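Long-range contact in putative p22 protein (Leishmania major, PDB 1YQF), which is of unknown function but belongs to the MAM33 family of mitochondrial acidic matrix proteins and is a sequence homologue of human p32: residues 63-67 with 78-83. Sequence-based numbering, arbitrary orientation.
Sequences CTFDL and VRYSTN
Two-faced antiparallel pairing is well illustrated by residues 63-67 and 78-83, segments of neighbouring hairpin strands, with flanking residues, in the antiparallel sheet of this p32-like fold. Strands 64-67 and 78-81 are extended; their axes approach to 4.7 Å, with N-to-C directions 159° apart. Phe65 faces Tyr80 and Leu67 faces Val78 as hydrogen-bonded pairs, alternating with the non-hydrogen-bonded pairs Thr64-Ser81 and Asp66-Arg79. The bonds Phe65 N to Tyr80 O (2.9 Å), Tyr80 N to Phe65 O (3.0 Å), Leu67 N to Val78 O (2.8 Å) and Val78 N to Leu67 O (2.9 Å) fix this register; beyond the strands, Thr82 N reaches Cys63 O at 3.0 Å.

Phe65 and Tyr80 bury the most surface. Tyr80, chi1 p, folds its ring across to Phe65, chi1 m, whose CB lies over its face, 3.9 Å from the centroid, in a CH-pi contact. The ring planes are near parallel (20°) but slid apart, centroids 5.7 Å, barely overlapping. Leu67 CD1 approaches Tyr80 CE1 at 4.1 Å. Opposite, Asp66 OD1 accepts a hydrogen bond from Arg79 NE (2.9 Å) and Asp66 OD2 one from Arg79 NH2 (3.1 Å). The chemistry thus divides by face: apolar packing joins the strands beneath helix 173-202, a bidentate salt bridge on the other side.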
loop_
_atom_site.group_PDB
_atom_site.type_symbol
_atom_site.label_atom_id
_atom_site.label_comp_id
_atom_site.label_asym_id
_atom_site.label_seq_id
_atom_site.Cartn_x
_atom_site.Cartn_y
_atom_site.Cartn_z
ATOM N N CYS A 63 16.362 -1.217 -8.394
ATOM C CA CYS A 63 16.164 -2.567 -8.912
ATOM C C CYS A 63 15.057 -2.596 -9.967
ATOM O O CYS A 63 14.523 -3.651 -10.285
ATOM C CB CYS A 63 15.839 -3.517 -7.761
ATOM S SG CYS A 63 17.320 -4.019 -6.870
ATOM N N THR A 64 14.725 -1.426 -10.507
ATOM C CA THR A 64 13.720 -1.300 -11.553
ATOM C C THR A 64 14.399 -1.276 -12.916
ATOM O O THR A 64 15.400 -0.592 -13.105
ATOM C CB THR A 64 12.922 -0.010 -11.361
ATOM O OG1 THR A 64 12.355 0.018 -10.046
ATOM C CG2 THR A 64 11.714 0.027 -12.286
ATOM N N PHE A 65 13.840 -2.018 -13.863
ATOM C CA PHE A 65 14.374 -2.084 -15.217
ATOM C C PHE A 65 13.262 -1.916 -16.242
ATOM O O PHE A 65 12.146 -2.387 -16.050
ATOM C CB PHE A 65 15.084 -3.417 -15.450
ATOM C CG PHE A 65 16.281 -3.630 -14.569
ATOM C CD1 PHE A 65 16.132 -4.145 -13.287
ATOM C CD2 PHE A 65 17.559 -3.327 -15.023
ATOM C CE1 PHE A 65 17.242 -4.350 -12.464
ATOM C CE2 PHE A 65 18.677 -3.532 -14.209
ATOM C CZ PHE A 65 18.516 -4.042 -12.928
ATOM N N ASP A 66 13.590 -1.238 -17.333
ATOM C CA ASP A 66 12.674 -1.020 -18.438
ATOM C C ASP A 66 13.247 -1.665 -19.689
ATOM O O ASP A 66 14.395 -1.419 -20.047
ATOM C CB ASP A 66 12.504 0.477 -18.693
ATOM C CG ASP A 66 11.543 1.129 -17.730
ATOM O OD1 ASP A 66 11.171 0.497 -16.717
ATOM O OD2 ASP A 66 11.108 2.285 -17.911
ATOM N N LEU A 67 12.440 -2.489 -20.344
ATOM C CA LEU A 67 12.759 -2.990 -21.672
ATOM C C LEU A 67 12.020 -2.098 -22.653
ATOM O O LEU A 67 10.796 -2.050 -22.634
ATOM C CB LEU A 67 12.288 -4.431 -21.822
ATOM C CG LEU A 67 13.099 -5.463 -21.044
ATOM C CD1 LEU A 67 12.337 -6.774 -20.941
ATOM C CD2 LEU A 67 14.438 -5.677 -21.719
ATOM N N VAL A 78 8.348 -2.461 -21.193
ATOM C CA VAL A 78 8.042 -3.550 -20.272
ATOM C C VAL A 78 8.863 -3.318 -19.013
ATOM O O VAL A 78 10.086 -3.415 -19.033
ATOM C CB VAL A 78 8.377 -4.925 -20.871
ATOM C CG1 VAL A 78 8.056 -6.036 -19.874
ATOM C CG2 VAL A 78 7.615 -5.136 -22.175
ATOM N N ARG A 79 8.179 -3.005 -17.920
ATOM C CA ARG A 79 8.827 -2.621 -16.676
ATOM C C ARG A 79 8.709 -3.726 -15.640
ATOM O O ARG A 79 7.655 -4.327 -15.474
ATOM C CB ARG A 79 8.189 -1.337 -16.148
ATOM C CG ARG A 79 8.695 -0.892 -14.786
ATOM C CD ARG A 79 8.245 0.503 -14.418
ATOM N NE ARG A 79 8.793 1.519 -15.319
ATOM C CZ ARG A 79 8.342 2.766 -15.413
ATOM N NH1 ARG A 79 7.327 3.167 -14.666
ATOM N NH2 ARG A 79 8.905 3.622 -16.257
ATOM N N TYR A 80 9.804 -3.982 -14.939
ATOM C CA TYR A 80 9.823 -4.973 -13.871
ATOM C C TYR A 80 10.850 -4.613 -12.817
ATOM O O TYR A 80 11.709 -3.761 -13.034
ATOM C CB TYR A 80 10.144 -6.357 -14.428
ATOM C CG TYR A 80 11.499 -6.446 -15.086
ATOM C CD1 TYR A 80 11.708 -5.930 -16.358
ATOM C CD2 TYR A 80 12.576 -7.048 -14.436
ATOM C CE1 TYR A 80 12.950 -6.004 -16.969
ATOM C CE2 TYR A 80 13.824 -7.131 -15.042
ATOM C CZ TYR A 80 14.003 -6.607 -16.308
ATOM O OH TYR A 80 15.234 -6.677 -16.918
ATOM N N SER A 81 10.754 -5.289 -11.681
ATOM C CA SER A 81 11.689 -5.121 -10.581
ATOM C C SER A 81 12.334 -6.470 -10.295
ATOM O O SER A 81 11.679 -7.513 -10.402
ATOM C CB SER A 81 10.958 -4.605 -9.336
ATOM O OG SER A 81 11.839 -4.495 -8.228
ATOM N N THR A 82 13.613 -6.454 -9.931
ATOM C CA THR A 82 14.324 -7.681 -9.569
ATOM C C THR A 82 14.221 -7.941 -8.066
ATOM O O THR A 82 14.808 -8.894 -7.557
ATOM C CB THR A 82 15.798 -7.604 -9.996
ATOM O OG1 THR A 82 16.454 -6.515 -9.318
ATOM C CG2 THR A 82 15.921 -7.265 -11.472
ATOM N N ASN A 83 13.484 -7.081 -7.366
ATOM C CA ASN A 83 13.155 -7.302 -5.961
ATOM C C ASN A 83 12.095 -8.382 -5.850
ATOM O O ASN A 83 11.204 -8.488 -6.698
ATOM C CB ASN A 83 12.639 -6.018 -5.297
ATOM C CG ASN A 83 13.756 -5.144 -4.760
ATOM O OD1 ASN A 83 14.776 -5.646 -4.282
ATOM N ND2 ASN A 83 13.566 -3.826 -4.829
#